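Local structure of tail fiber protein (Acinetobacter phage AM24, 5W5P) at residues 350-355 with 384-389; 370-375 with 409-414; 416-421 with 428-433. The protein probably binds, and may cleave, the capsular polysaccharide of Acinetobacter baumannii as a trimeric tailspike that lets the phage recognise its host. All coordinates share one frame; numbering follows the deposited sequence.

Contact 1: 350-355 with 384-389; sequences KCLIEL and VNYADV
Ile353 and Val389 pair as parallel neighbours on one wall of a parallel beta-helix, and the chain leading into each, Lys350 to Leu352 and Tyr386 to Asp388, extends the contact as irregular loop. Asp388 O takes two donors from the other segment, Ile353 N and, weakly, Leu352 N. Ile353 N donates to Asp388 O at 2.9 Å, coming in nearly along the C=O axis, while the bond from Leu352 N has a poorer angle. Upstream, Ala387 N reaches Lys350 O in a weak bond of 3.3 Å. Tyr386 has CG anti to its own backbone N (chi1 177°), and the ring lies obliquely against the start of the other segment, with Tyr386 CD1 3.0 Å from Lys350 O. At the far end of the ring, Tyr386 OH approaches Leu352 CG to 3.5 Å. Tyr386 OH also donates to Asp388 OD1 at 2.8 Å, meeting that oxygen on its anti side, 23° out of the carboxylate plane; Asp388 OD2 is hydrogen-bonded to Thr413 OG1. Leu355 CD1 closes the apolar end on Val389 CG1, 3.8 Å away. Lys350, just past helix 346-349, turns its amine to Asp383. On the other side of 353-354 runs strand 321-328, while Phe369 and Phe374 of strand 365-375 pack against Leu352, Leu355 and Val389 from the helix interior.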
loop_
_atom_site.group_PDB
_atom_site.type_symbol
_atom_site.label_atom_id
_atom_site.label_comp_id
_atom_site.label_asym_id
_atom_site.label_seq_id
_atom_site.Cartn_x
_atom_site.Cartn_y
_atom_site.Cartn_z
ATOM N N LYS A 350 -11.227 6.048 -24.429
ATOM C CA LYS A 350 -9.977 5.412 -24.850
ATOM C C LYS A 350 -8.903 5.529 -23.769
ATOM O O LYS A 350 -7.769 5.939 -24.023
ATOM C CB LYS A 350 -9.492 5.978 -26.186
ATOM C CG LYS A 350 -10.415 5.655 -27.339
ATOM C CD LYS A 350 -9.882 6.213 -28.639
ATOM C CE LYS A 350 -10.792 5.870 -29.804
ATOM N NZ LYS A 350 -11.002 4.403 -29.929
ATOM N N CYS A 351 -9.277 5.160 -22.549
ATOM C CA CYS A 351 -8.352 5.156 -21.429
ATOM C C CYS A 351 -8.939 4.307 -20.311
ATOM O O CYS A 351 -10.155 4.117 -20.229
ATOM C CB CYS A 351 -8.060 6.578 -20.935
ATOM S SG CYS A 351 -9.430 7.410 -20.105
ATOM N N LEU A 352 -8.053 3.784 -19.463
ATOM C CA LEU A 352 -8.481 3.080 -18.263
ATOM C C LEU A 352 -8.752 4.038 -17.115
ATOM O O LEU A 352 -9.642 3.786 -16.294
ATOM C CB LEU A 352 -7.419 2.063 -17.848
ATOM C CG LEU A 352 -7.573 0.685 -18.484
ATOM C CD1 LEU A 352 -6.357 -0.165 -18.190
ATOM C CD2 LEU A 352 -8.852 0.010 -17.980
ATOM N N ILE A 353 -7.996 5.130 -17.041
ATOM C CA ILE A 353 -8.150 6.127 -15.992
ATOM C C ILE A 353 -8.083 7.506 -16.629
ATOM O O ILE A 353 -7.207 7.776 -17.457
ATOM C CB ILE A 353 -7.075 5.987 -14.896
ATOM C CG1 ILE A 353 -7.257 4.670 -14.138
ATOM C CG2 ILE A 353 -7.129 7.173 -13.940
ATOM C CD1 ILE A 353 -6.101 4.323 -13.233
ATOM N N GLU A 354 -9.017 8.370 -16.259
ATOM C CA GLU A 354 -8.989 9.770 -16.637
ATOM C C GLU A 354 -8.760 10.600 -15.383
ATOM O O GLU A 354 -9.425 10.385 -14.365
ATOM C CB GLU A 354 -10.290 10.181 -17.325
ATOM C CG GLU A 354 -10.466 11.684 -17.456
ATOM C CD GLU A 354 -11.801 12.064 -18.066
ATOM O OE1 GLU A 354 -12.120 11.567 -19.168
ATOM O OE2 GLU A 354 -12.534 12.863 -17.441
ATOM N N LEU A 355 -7.805 11.522 -15.452
ATOM C CA LEU A 355 -7.530 12.469 -14.384
ATOM C C LEU A 355 -7.735 13.884 -14.906
ATOM O O LEU A 355 -7.910 14.113 -16.106
ATOM C CB LEU A 355 -6.099 12.310 -13.843
ATOM C CG LEU A 355 -5.672 10.913 -13.381
ATOM C CD1 LEU A 355 -4.208 10.902 -12.938
ATOM C CD2 LEU A 355 -6.596 10.383 -12.269
ATOM N N VAL A 384 -3.471 4.939 -31.614
ATOM C CA VAL A 384 -2.649 6.106 -31.293
ATOM C C VAL A 384 -3.376 7.081 -30.379
ATOM O O VAL A 384 -2.734 7.924 -29.743
ATOM C CB VAL A 384 -2.170 6.828 -32.577
ATOM C CG1 VAL A 384 -1.525 5.845 -33.542
ATOM C CG2 VAL A 384 -3.311 7.584 -33.254
ATOM N N ASN A 385 -4.702 6.986 -30.285
ATOM C CA ASN A 385 -5.473 7.873 -29.426
ATOM C C ASN A 385 -5.723 7.287 -28.047
ATOM O O ASN A 385 -6.449 7.896 -27.258
ATOM C CB ASN A 385 -6.804 8.230 -30.087
ATOM C CG ASN A 385 -6.647 9.291 -31.159
ATOM O OD1 ASN A 385 -6.254 10.419 -30.871
ATOM N ND2 ASN A 385 -6.939 8.928 -32.405
ATOM N N TYR A 386 -5.135 6.135 -27.732
ATOM C CA TYR A 386 -5.321 5.491 -26.440
ATOM C C TYR A 386 -4.135 5.764 -25.523
ATOM O O TYR A 386 -2.980 5.759 -25.961
ATOM C CB TYR A 386 -5.504 3.975 -26.592
ATOM C CG TYR A 386 -5.638 3.276 -25.255
ATOM C CD1 TYR A 386 -6.885 3.094 -24.672
ATOM C CD2 TYR A 386 -4.521 2.828 -24.562
ATOM C CE1 TYR A 386 -7.017 2.479 -23.440
ATOM C CE2 TYR A 386 -4.644 2.219 -23.332
ATOM C CZ TYR A 386 -5.894 2.044 -22.776
ATOM O OH TYR A 386 -6.010 1.435 -21.547
ATOM N N ALA A 387 -4.428 5.985 -24.243
ATOM C CA ALA A 387 -3.418 5.990 -23.195
ATOM C C ALA A 387 -4.053 5.421 -21.936
ATOM O O ALA A 387 -5.226 5.679 -21.669
ATOM C CB ALA A 387 -2.872 7.396 -22.929
ATOM N N ASP A 388 -3.282 4.642 -21.172
ATOM C CA ASP A 388 -3.833 4.028 -19.966
ATOM C C ASP A 388 -4.377 5.081 -19.003
ATOM O O ASP A 388 -5.457 4.903 -18.428
ATOM C CB ASP A 388 -2.776 3.162 -19.276
ATOM C CG ASP A 388 -2.469 1.884 -20.044
ATOM O OD1 ASP A 388 -3.418 1.178 -20.449
ATOM O OD2 ASP A 388 -1.272 1.578 -20.239
ATOM N N VAL A 389 -3.656 6.188 -18.827
ATOM C CA VAL A 389 -4.041 7.268 -17.918
ATOM C C VAL A 389 -4.046 8.566 -18.722
ATOM O O VAL A 389 -2.988 9.019 -19.175
ATOM C CB VAL A 389 -3.093 7.376 -16.714
ATOM C CG1 VAL A 389 -3.561 8.457 -15.748
ATOM C CG2 VAL A 389 -2.956 6.024 -16.007
#

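Contact 2: 370-375 with 409-414; sequences IGNQFG and VGNWTN
Asn372 and Asn411 adopt almost the same first torsion, CG anti to the carbonyl carbon (chi1 -58° and -55°), and their second torsions match as well. The two carboxamides lie side by side, pointing the same way, with planes only 5° apart. Asn372 ND2 donates to Asn411 OD1 at 2.8 Å, and OD1 lies close to the amide plane of Asn372. Asn411 OD1 also takes Asn372 N at 2.9 Å, from a position tilted off its carbonyl plane, so two donors of one residue grip it. This is the internal asparagine stack familiar from turns of parallel beta-helices. Asn411 ND2 is held by Phe369 O and Asn430 OD1, and the run of amides continues to Asn430, while Asn372 is held on its other side by backbone atoms of strand 331-339, Asn336 N and Phe333 O. Before each asparagine, Gly371 and Gly410 share a left-handed helical conformation that bends both chains alike. At the bend itself Gly371 N bonds to Val409 O at 3.1 Å. Ordinary parallel pairing resumes beyond it: Trp412 N bonds to Asn372 O at 2.8 Å, and Phe374 N to Trp412 O at 2.6 Å. Gln373 CG lies alongside the indole, 3.9 Å from Trp412 CE3. On the opposite side of the sheet Phe374 crosses Thr413, with Phe374 CB 3.5 Å from Thr413 OG1, a hydroxyl whose main partner is Asp388. Strand 331-339 flanks 370-375 on its other edge, where Phe338 meets the Phe374 ring, and strand 431-432 follows beyond 412-413. Tyr329 of the second subunit stacks on Trp412, so the face carrying Ile370, Gln373 and Trp412 belongs to the trimer interface.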
loop_
_atom_site.group_PDB
_atom_site.type_symbol
_atom_site.label_atom_id
_atom_site.label_comp_id
_atom_site.label_asym_id
_atom_site.label_seq_id
_atom_site.Cartn_x
_atom_site.Cartn_y
_atom_site.Cartn_z
ATOM N N ILE A 370 2.161 3.139 -9.086
ATOM C CA ILE A 370 3.231 2.202 -8.761
ATOM C C ILE A 370 2.742 0.786 -9.032
ATOM O O ILE A 370 1.716 0.366 -8.487
ATOM C CB ILE A 370 3.688 2.339 -7.299
ATOM C CG1 ILE A 370 4.088 3.787 -6.998
ATOM C CG2 ILE A 370 4.839 1.384 -7.010
ATOM C CD1 ILE A 370 4.341 4.052 -5.544
ATOM N N GLY A 371 3.469 0.060 -9.880
ATOM C CA GLY A 371 3.304 -1.380 -9.983
ATOM C C GLY A 371 1.995 -1.878 -10.555
ATOM O O GLY A 371 1.571 -2.990 -10.229
ATOM N N ASN A 372 1.342 -1.095 -11.406
ATOM C CA ASN A 372 0.132 -1.544 -12.077
ATOM C C ASN A 372 0.483 -2.336 -13.331
ATOM O O ASN A 372 1.520 -2.109 -13.960
ATOM C CB ASN A 372 -0.752 -0.354 -12.452
ATOM C CG ASN A 372 -1.132 0.485 -11.254
ATOM O OD1 ASN A 372 -2.083 0.167 -10.545
ATOM N ND2 ASN A 372 -0.386 1.558 -11.015
ATOM N N GLN A 373 -0.384 -3.278 -13.688
ATOM C CA GLN A 373 -0.316 -3.943 -14.983
ATOM C C GLN A 373 -1.478 -3.462 -15.832
ATOM O O GLN A 373 -2.641 -3.694 -15.489
ATOM C CB GLN A 373 -0.356 -5.464 -14.863
ATOM C CG GLN A 373 -0.514 -6.153 -16.210
ATOM C CD GLN A 373 -0.812 -7.635 -16.086
ATOM O OE1 GLN A 373 -1.971 -8.054 -16.132
ATOM N NE2 GLN A 373 0.235 -8.440 -15.951
ATOM N N PHE A 374 -1.159 -2.790 -16.931
ATOM C CA PHE A 374 -2.166 -2.331 -17.879
ATOM C C PHE A 374 -2.210 -3.290 -19.069
ATOM O O PHE A 374 -1.701 -3.012 -20.156
ATOM C CB PHE A 374 -1.861 -0.906 -18.325
ATOM C CG PHE A 374 -1.770 0.087 -17.202
ATOM C CD1 PHE A 374 -2.912 0.544 -16.565
ATOM C CD2 PHE A 374 -0.539 0.593 -16.807
ATOM C CE1 PHE A 374 -2.830 1.476 -15.538
ATOM C CE2 PHE A 374 -0.445 1.525 -15.779
ATOM C CZ PHE A 374 -1.594 1.966 -15.142
ATOM N N GLY A 375 -2.826 -4.449 -18.832
ATOM C CA GLY A 375 -2.972 -5.452 -19.871
ATOM C C GLY A 375 -4.104 -5.123 -20.823
ATOM O O GLY A 375 -5.279 -5.270 -20.476
ATOM N N VAL A 409 5.963 4.701 -11.584
ATOM C CA VAL A 409 7.091 3.906 -11.115
ATOM C C VAL A 409 6.728 2.429 -11.232
ATOM O O VAL A 409 5.735 1.981 -10.646
ATOM C CB VAL A 409 7.475 4.250 -9.666
ATOM C CG1 VAL A 409 8.512 3.254 -9.129
ATOM C CG2 VAL A 409 7.980 5.693 -9.561
ATOM N N GLY A 410 7.527 1.678 -11.986
ATOM C CA GLY A 410 7.443 0.229 -11.973
ATOM C C GLY A 410 6.175 -0.376 -12.534
ATOM O O GLY A 410 5.834 -1.508 -12.175
ATOM N N ASN A 411 5.466 0.340 -13.405
ATOM C CA ASN A 411 4.253 -0.170 -14.031
ATOM C C ASN A 411 4.589 -0.972 -15.285
ATOM O O ASN A 411 5.700 -0.910 -15.812
ATOM C CB ASN A 411 3.302 0.974 -14.390
ATOM C CG ASN A 411 2.975 1.856 -13.200
ATOM O OD1 ASN A 411 2.094 1.533 -12.395
ATOM N ND2 ASN A 411 3.689 2.979 -13.076
ATOM N N TRP A 412 3.601 -1.724 -15.766
ATOM C CA TRP A 412 3.741 -2.572 -16.945
ATOM C C TRP A 412 2.538 -2.363 -17.849
ATOM O O TRP A 412 1.394 -2.524 -17.409
ATOM C CB TRP A 412 3.842 -4.057 -16.564
ATOM C CG TRP A 412 4.207 -4.971 -17.704
ATOM C CD1 TRP A 412 5.431 -5.527 -17.943
ATOM C CD2 TRP A 412 3.343 -5.444 -18.752
ATOM N NE1 TRP A 412 5.385 -6.308 -19.072
ATOM C CE2 TRP A 412 4.117 -6.275 -19.587
ATOM C CE3 TRP A 412 1.994 -5.242 -19.067
ATOM C CZ2 TRP A 412 3.588 -6.903 -20.714
ATOM C CZ3 TRP A 412 1.471 -5.859 -20.190
ATOM C CH2 TRP A 412 2.267 -6.680 -21.001
ATOM N N THR A 413 2.795 -2.032 -19.112
ATOM C CA THR A 413 1.734 -1.886 -20.095
ATOM C C THR A 413 2.159 -2.548 -21.398
ATOM O O THR A 413 3.343 -2.788 -21.642
ATOM C CB THR A 413 1.378 -0.410 -20.345
ATOM O OG1 THR A 413 0.146 -0.327 -21.073
ATOM C CG2 THR A 413 2.481 0.290 -21.142
ATOM N N ASN A 414 1.162 -2.867 -22.225
ATOM C CA ASN A 414 1.392 -3.266 -23.606
ATOM C C ASN A 414 0.469 -2.499 -24.542
ATOM O O ASN A 414 0.242 -2.926 -25.678
ATOM C CB ASN A 414 1.226 -4.779 -23.790
ATOM C CG ASN A 414 -0.189 -5.262 -23.504
ATOM O OD1 ASN A 414 -1.030 -4.524 -22.991
ATOM N ND2 ASN A 414 -0.448 -6.523 -23.826
#

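Contact 3: 416-421 with 428-433; sequences YRMWSE and FGNAFS
Met418 and Trp419 reach Phe432 by different routes, and each crosses that side chain at about a right angle. They come from a loop that runs beside 384-389 and covers strand 431-432 near the end of the parallel beta-helix. The indole arrives with its six-membered ring: Trp419 CH2 lies 3.9 Å from Phe432 CZ, close to the plane of the phenyl and at its edge. Seen from the tryptophan, however, CZ sits obliquely. The planes stand 75° apart with ring centroids 5.9 Å from each other, an oblique aromatic pair that is neither stack nor edge-to-face. Trp419 has CG between its backbone N and carbonyl carbon (chi1 61°). The indole also stacks on Phe408. Met418, a selenomethionine here, runs out extended through SE and then bends at the last torsion (chi3 -69°), which places the methyl CE. That methyl is the hub. Met418 CE lies 3.8 Å from Phe432 CE1, obliquely to the ring. Met418 CE is also 3.6 Å from Ala431 O, and it rests on Asn430 CB. The selenium passes obliquely by the asparagine amide, with Met418 SE 3.8 Å from Asn430 OD1. Thr413 and Asn411, of the preceding turn, touch the same methionine chain, and Phe432 packs in addition on Gln427 and Ala437. No hydrogen bond crosses between the two segments, so their hold on each other is van der Waals contact between buried groups. Asn430, the amide in the cluster, has its needs met outside: OD1 accepts from Asn411 ND2, and ND2 donates to Phe408 O and Gln427 OE1. That amide can thus lie beside selenium and an indole without being left as a buried polar group unpaired.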
loop_
_atom_site.group_PDB
_atom_site.type_symbol
_atom_site.label_atom_id
_atom_site.label_comp_id
_atom_site.label_asym_id
_atom_site.label_seq_id
_atom_site.Cartn_x
_atom_site.Cartn_y
_atom_site.Cartn_z
ATOM N N TYR A 416 -0.724 1.241 -26.522
ATOM C CA TYR A 416 0.019 2.229 -27.290
ATOM C C TYR A 416 0.743 3.204 -26.370
ATOM O O TYR A 416 1.923 3.514 -26.583
ATOM C CB TYR A 416 -0.910 2.975 -28.242
ATOM C CG TYR A 416 -0.145 3.768 -29.267
ATOM C CD1 TYR A 416 0.456 3.138 -30.347
ATOM C CD2 TYR A 416 0.000 5.142 -29.145
ATOM C CE1 TYR A 416 1.174 3.856 -31.286
ATOM C CE2 TYR A 416 0.720 5.869 -30.079
ATOM C CZ TYR A 416 1.303 5.218 -31.146
ATOM O OH TYR A 416 2.013 5.930 -32.081
ATOM N N ARG A 417 0.065 3.676 -25.327
ATOM C CA ARG A 417 0.667 4.606 -24.387
ATOM C C ARG A 417 0.181 4.301 -22.980
ATOM O O ARG A 417 -0.932 3.804 -22.777
ATOM C CB ARG A 417 0.338 6.056 -24.745
ATOM C CG ARG A 417 1.318 6.689 -25.723
ATOM C CD ARG A 417 1.110 8.191 -25.804
ATOM N NE ARG A 417 2.054 8.820 -26.717
ATOM C CZ ARG A 417 1.799 9.088 -27.993
ATOM N NH1 ARG A 417 0.617 8.784 -28.517
ATOM N NH2 ARG A 417 2.726 9.662 -28.743
HETATM N N MSE A 418 1.027 4.617 -22.008
HETATM C CA MSE A 418 0.648 4.483 -20.613
HETATM C C MSE A 418 0.029 5.779 -20.087
HETATM O O MSE A 418 -0.811 5.748 -19.183
HETATM C CB MSE A 418 1.851 4.085 -19.765
HETATM C CG MSE A 418 1.465 3.572 -18.389
HETATM SE SE MSE A 418 3.007 3.317 -17.235
HETATM C CE MSE A 418 3.821 1.799 -18.158
ATOM N N TRP A 419 0.440 6.912 -20.661
ATOM C CA TRP A 419 -0.086 8.208 -20.257
ATOM C C TRP A 419 -0.081 9.150 -21.455
ATOM O O TRP A 419 0.560 8.888 -22.477
ATOM C CB TRP A 419 0.713 8.797 -19.085
ATOM C CG TRP A 419 2.166 9.036 -19.380
ATOM C CD1 TRP A 419 2.699 10.086 -20.070
ATOM C CD2 TRP A 419 3.272 8.212 -18.989
ATOM N NE1 TRP A 419 4.064 9.967 -20.131
ATOM C CE2 TRP A 419 4.441 8.824 -19.478
ATOM C CE3 TRP A 419 3.385 7.016 -18.276
ATOM C CZ2 TRP A 419 5.708 8.281 -19.276
ATOM C CZ3 TRP A 419 4.641 6.478 -18.081
ATOM C CH2 TRP A 419 5.786 7.111 -18.576
ATOM N N SER A 420 -0.819 10.251 -21.319
ATOM C CA SER A 420 -0.852 11.266 -22.366
ATOM C C SER A 420 0.550 11.803 -22.620
ATOM O O SER A 420 1.260 12.182 -21.683
ATOM C CB SER A 420 -1.789 12.408 -21.973
ATOM O OG SER A 420 -3.123 11.963 -21.818
ATOM N N GLU A 421 0.942 11.839 -23.892
ATOM C CA GLU A 421 2.301 12.224 -24.250
ATOM C C GLU A 421 2.629 13.618 -23.725
ATOM O O GLU A 421 1.801 14.532 -23.778
ATOM C CB GLU A 421 2.488 12.173 -25.770
ATOM C CG GLU A 421 1.558 13.096 -26.551
ATOM C CD GLU A 421 0.423 12.352 -27.242
ATOM O OE1 GLU A 421 0.428 12.294 -28.493
ATOM O OE2 GLU A 421 -0.472 11.829 -26.537
ATOM N N PHE A 428 10.188 6.121 -13.953
ATOM C CA PHE A 428 11.261 5.145 -14.090
ATOM C C PHE A 428 10.725 3.762 -13.749
ATOM O O PHE A 428 9.693 3.619 -13.086
ATOM C CB PHE A 428 12.465 5.493 -13.204
ATOM C CG PHE A 428 12.133 5.603 -11.740
ATOM C CD1 PHE A 428 12.136 4.478 -10.925
ATOM C CD2 PHE A 428 11.822 6.830 -11.179
ATOM C CE1 PHE A 428 11.828 4.578 -9.573
ATOM C CE2 PHE A 428 11.516 6.936 -9.834
ATOM C CZ PHE A 428 11.517 5.807 -9.030
ATOM N N GLY A 429 11.442 2.743 -14.222
ATOM C CA GLY A 429 11.082 1.368 -13.939
ATOM C C GLY A 429 9.868 0.843 -14.670
ATOM O O GLY A 429 9.434 -0.279 -14.388
ATOM N N ASN A 430 9.307 1.607 -15.601
ATOM C CA ASN A 430 8.101 1.192 -16.302
ATOM C C ASN A 430 8.440 0.316 -17.500
ATOM O O ASN A 430 9.512 0.439 -18.107
ATOM C CB ASN A 430 7.304 2.414 -16.766
ATOM C CG ASN A 430 6.845 3.282 -15.610
ATOM O OD1 ASN A 430 5.963 2.896 -14.831
ATOM N ND2 ASN A 430 7.445 4.462 -15.487
ATOM N N ALA A 431 7.503 -0.562 -17.852
ATOM C CA ALA A 431 7.660 -1.475 -18.976
ATOM C C ALA A 431 6.654 -1.130 -20.064
ATOM O O ALA A 431 5.461 -0.987 -19.787
ATOM C CB ALA A 431 7.480 -2.922 -18.533
ATOM N N PHE A 432 7.137 -1.003 -21.296
ATOM C CA PHE A 432 6.310 -0.642 -22.450
ATOM C C PHE A 432 6.392 -1.764 -23.480
ATOM O O PHE A 432 6.979 -1.603 -24.551
ATOM C CB PHE A 432 6.758 0.694 -23.043
ATOM C CG PHE A 432 6.910 1.778 -22.023
ATOM C CD1 PHE A 432 5.824 2.553 -21.657
ATOM C CD2 PHE A 432 8.137 2.017 -21.422
ATOM C CE1 PHE A 432 5.959 3.548 -20.712
ATOM C CE2 PHE A 432 8.279 3.012 -20.476
ATOM C CZ PHE A 432 7.192 3.780 -20.120
ATOM N N SER A 433 5.795 -2.901 -23.150
ATOM C CA SER A 433 5.854 -4.056 -24.032
ATOM C C SER A 433 5.136 -3.750 -25.344
ATOM O O SER A 433 4.025 -3.211 -25.350
ATOM C CB SER A 433 5.237 -5.267 -23.328
ATOM O OG SER A 433 4.834 -6.265 -24.242
#

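Contacts 1 and 2 join the same two turns of the beta-helix, near its C-terminal end, at different walls, with centres about 13 Å apart; contact 3 follows. It links the two walls: 428-433 carries on the sheet of contact 2, where Asn411 O lies 2.7 Å from Ala431 N, while loop 416-421 runs beside 384-389 of contact 1, with Val389 N 2.9 Å from Met418 O. Its centre is about 8 Å from that of contact 2 and 11 Å from that of contact 1. Asp388 OD2 lies 2.5 Å from Thr413 OG1, a probable hydrogen bond between contacts 1 and 2. Contacts 2 and 3 touch the second subunit, whereas contact 1 touches no other chain of the trimer.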